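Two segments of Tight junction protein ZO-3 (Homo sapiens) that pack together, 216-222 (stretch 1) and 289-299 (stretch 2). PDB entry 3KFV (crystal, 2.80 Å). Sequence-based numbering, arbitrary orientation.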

# COMPACT_ATOMS: atom_id res chain seq x y z
N VAL A 216 5.93 5.14 5.24
CA VAL A 216 6.62 4.85 6.50
C VAL A 216 6.99 3.37 6.60
O VAL A 216 7.48 2.92 7.62
CB VAL A 216 5.78 5.25 7.74
CG1 VAL A 216 5.47 6.74 7.71
CG2 VAL A 216 4.50 4.42 7.81
N GLN A 217 6.73 2.63 5.53
CA GLN A 217 7.22 1.26 5.40
C GLN A 217 6.52 0.23 6.31
O GLN A 217 7.12 -0.76 6.73
CB GLN A 217 8.74 1.22 5.60
CG GLN A 217 9.47 2.09 4.59
CD GLN A 217 10.97 1.88 4.60
OE1 GLN A 217 11.52 1.28 3.68
NE2 GLN A 217 11.64 2.37 5.65
N TYR A 218 5.25 0.49 6.60
CA TYR A 218 4.38 -0.49 7.22
C TYR A 218 3.85 -1.42 6.14
O TYR A 218 3.38 -2.51 6.44
CB TYR A 218 3.23 0.22 7.93
CG TYR A 218 3.56 0.62 9.34
CD1 TYR A 218 2.76 0.21 10.40
CD2 TYR A 218 4.68 1.38 9.63
CE1 TYR A 218 3.06 0.56 11.70
CE2 TYR A 218 4.99 1.75 10.93
CZ TYR A 218 4.17 1.33 11.96
OH TYR A 218 4.47 1.68 13.27
N TYR A 219 3.93 -0.96 4.90
CA TYR A 219 3.56 -1.73 3.71
C TYR A 219 2.39 -2.68 3.93
O TYR A 219 2.58 -3.89 4.00
CB TYR A 219 4.76 -2.50 3.15
CG TYR A 219 5.82 -1.60 2.57
CD1 TYR A 219 5.56 -0.81 1.45
CD2 TYR A 219 7.07 -1.52 3.15
CE1 TYR A 219 6.52 0.01 0.92
CE2 TYR A 219 8.05 -0.70 2.62
CZ TYR A 219 7.76 0.06 1.51
OH TYR A 219 8.75 0.88 1.00
N PRO A 220 1.17 -2.12 4.00
CA PRO A 220 -0.00 -2.96 4.26
C PRO A 220 -0.12 -4.01 3.19
O PRO A 220 0.44 -3.84 2.10
CB PRO A 220 -1.18 -1.98 4.13
CG PRO A 220 -0.58 -0.61 4.08
CD PRO A 220 0.81 -0.76 3.58
N ILE A 221 -0.82 -5.10 3.48
CA ILE A 221 -1.30 -5.98 2.43
C ILE A 221 -2.63 -5.39 1.98
O ILE A 221 -3.54 -5.22 2.79
CB ILE A 221 -1.48 -7.42 2.94
CG1 ILE A 221 -0.14 -7.99 3.40
CG2 ILE A 221 -2.11 -8.29 1.87
CD1 ILE A 221 -0.26 -9.30 4.15
N VAL A 222 -2.73 -5.02 0.71
CA VAL A 222 -3.94 -4.37 0.22
C VAL A 222 -4.75 -5.28 -0.69
O VAL A 222 -4.29 -5.68 -1.76
CB VAL A 222 -3.63 -3.07 -0.53
CG1 VAL A 222 -4.92 -2.43 -0.99
CG2 VAL A 222 -2.86 -2.13 0.36
N GLU A 289 0.17 -15.61 3.04
CA GLU A 289 1.21 -15.74 2.04
C GLU A 289 2.04 -14.48 1.95
O GLU A 289 3.25 -14.49 2.19
CB GLU A 289 0.59 -16.02 0.68
CG GLU A 289 1.60 -16.15 -0.44
CD GLU A 289 0.94 -16.08 -1.80
OE1 GLU A 289 0.49 -14.97 -2.19
OE2 GLU A 289 0.85 -17.14 -2.48
N GLN A 290 1.38 -13.38 1.62
CA GLN A 290 2.06 -12.11 1.42
C GLN A 290 2.75 -11.63 2.69
O GLN A 290 3.61 -10.76 2.64
CB GLN A 290 1.10 -11.05 0.87
CG GLN A 290 0.54 -11.44 -0.49
CD GLN A 290 -0.02 -10.27 -1.26
OE1 GLN A 290 0.01 -9.13 -0.80
NE2 GLN A 290 -0.55 -10.54 -2.46
N GLN A 291 2.40 -12.23 3.82
CA GLN A 291 3.07 -11.92 5.09
C GLN A 291 4.49 -12.46 5.12
O GLN A 291 5.32 -12.00 5.90
CB GLN A 291 2.28 -12.49 6.27
CG GLN A 291 3.06 -12.52 7.57
CD GLN A 291 3.37 -11.14 8.07
OE1 GLN A 291 2.55 -10.23 7.94
NE2 GLN A 291 4.55 -10.96 8.65
N THR A 292 4.77 -13.43 4.26
CA THR A 292 6.11 -14.02 4.19
C THR A 292 6.96 -13.35 3.10
O THR A 292 8.18 -13.52 3.07
CB THR A 292 6.06 -15.54 3.95
OG1 THR A 292 5.65 -15.81 2.61
CG2 THR A 292 5.11 -16.23 4.94
N ARG A 293 6.31 -12.60 2.21
CA ARG A 293 7.01 -11.89 1.14
C ARG A 293 7.89 -10.80 1.71
O ARG A 293 7.49 -10.09 2.64
CB ARG A 293 6.02 -11.24 0.17
CG ARG A 293 5.22 -12.20 -0.69
CD ARG A 293 4.64 -11.44 -1.87
NE ARG A 293 3.48 -12.09 -2.48
CZ ARG A 293 3.53 -13.26 -3.12
NH1 ARG A 293 4.67 -13.93 -3.21
NH2 ARG A 293 2.42 -13.76 -3.67
N PRO A 294 9.10 -10.64 1.16
CA PRO A 294 10.07 -9.64 1.59
C PRO A 294 9.67 -8.22 1.19
O PRO A 294 9.29 -7.97 0.04
CB PRO A 294 11.34 -10.04 0.83
CG PRO A 294 10.81 -10.73 -0.39
CD PRO A 294 9.69 -11.55 0.16
N ILE A 295 9.75 -7.29 2.13
CA ILE A 295 9.44 -5.90 1.87
C ILE A 295 10.70 -5.03 1.94
O ILE A 295 11.73 -5.46 2.47
CB ILE A 295 8.40 -5.37 2.87
CG1 ILE A 295 8.92 -5.49 4.30
CG2 ILE A 295 7.11 -6.15 2.73
CD1 ILE A 295 7.94 -5.01 5.35
N TRP A 296 10.61 -3.81 1.42
CA TRP A 296 11.72 -2.87 1.47
C TRP A 296 11.96 -2.45 2.90
O TRP A 296 11.01 -2.36 3.69
CB TRP A 296 11.44 -1.64 0.61
CG TRP A 296 11.35 -1.94 -0.84
CD1 TRP A 296 10.25 -1.83 -1.63
CD2 TRP A 296 12.40 -2.44 -1.67
NE1 TRP A 296 10.55 -2.22 -2.92
CE2 TRP A 296 11.87 -2.60 -2.96
CE3 TRP A 296 13.74 -2.76 -1.44
CZ2 TRP A 296 12.64 -3.07 -4.02
CZ3 TRP A 296 14.49 -3.22 -2.49
CH2 TRP A 296 13.94 -3.37 -3.77
N THR A 297 13.21 -2.18 3.23
CA THR A 297 13.60 -1.77 4.58
C THR A 297 14.98 -1.11 4.54
O THR A 297 15.83 -1.48 3.72
CB THR A 297 13.56 -2.98 5.56
OG1 THR A 297 14.19 -2.63 6.80
CG2 THR A 297 14.27 -4.17 4.96
N ALA A 298 15.21 -0.15 5.43
CA ALA A 298 16.47 0.60 5.42
C ALA A 298 17.71 -0.29 5.57
O ALA A 298 17.79 -1.11 6.48
CB ALA A 298 16.46 1.67 6.51
N GLU A 299 18.66 -0.11 4.66
CA GLU A 299 19.92 -0.85 4.70
C GLU A 299 20.92 -0.16 5.61
O GLU A 299 21.12 -0.56 6.75
CB GLU A 299 20.50 -0.98 3.29
CG GLU A 299 21.90 -1.58 3.23
CD GLU A 299 22.48 -1.61 1.81
OE1 GLU A 299 23.27 -2.53 1.51
OE2 GLU A 299 22.13 -0.71 1.01

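Stretch 1 is mostly irregular chain. Gln217 is the first residue to leave the preceding helix, and its positive phi (72°) belongs to a Schellman motif, the common way of ending a helix while two bonds still reach back into its last turn. Tyr219 also has a positive phi (34°), Pro220 follows in an extended conformation, and by Ile221 and Val222 the chain has become a strand. Stretch 2 starts with the tail of a helix, turns through Gln291 and Thr292, and extends from Arg293, with Ile295 to Ala298 clearly in strand. The two run in opposite senses: Gln217 lies nearest Thr297, Tyr219 nearest Ile295 and Ile221 nearest Gln290, with CA–CA distances of 7.1, 7.4 and 7.1 Å. That spacing leaves room for side chains between the backbones, and no hydrogen bond crosses. The contact, 369 Å² summed over both sides, therefore rests on packing.

The spacing of the side chains in stretch 1 gives the first rule. Gln217, Tyr219 and Ile221 all send their CA-to-CB bonds toward stretch 2, whereas Tyr218 and Val222 point away and Pro220 is out of reach. Every second residue makes the contact, even though most of this segment is not strand.

Tyr219 is the central piece. Its ring packs against consecutive residues of the strand: CD2 of Tyr219 lies 4.1 Å from CB of Ile295, and CE2 of Tyr219 lies 4.1 Å from CB of Trp296, both apolar contacts. The ring also approaches the backbone, with CE2 of Tyr219 3.6 Å from O of Trp296, an oblique approach. Trp296 starts toward stretch 1, but the end of its side chain leads away, so the indole is not stacked on the tyrosine; OH of Tyr219 comes within 3.7 Å of CB of Trp296.

Gln217 extends the contact along the same strand. Its OE1 is 3.7 Å from O of Trp296 and 3.8 Å from CA of Thr297, and 4.3 Å from N of Ala298. These are van der Waals neighbours: a polar end can help fill an interface without bonding across it.

At the other end, Ile221 meets the helix tail. Its CG2 is 3.5 Å from OE1 of Gln290, and its CD1 is 4.0 Å from N of Gln291. An aliphatic side chain can offer that amide no hydrogen bond, but both OE1 and NE2 of Gln290 are bonded elsewhere in the structure, so this buried polar group is satisfied while isoleucine packs beside it.

Stretch 2 also braces its own turn with bonds among residues that do not touch stretch 1. O of Glu289 accepts hydrogen bonds from both N and OG1 of Thr292, each at 2.8 Å, and a salt bridge joins NH2 of Arg293 to OE1 of Glu289 at 2.7 Å. Local bonds tie the turn that carries Gln290 and Gln291, while every second side chain of stretch 1, from Gln217 to Ile221, supplies the packing.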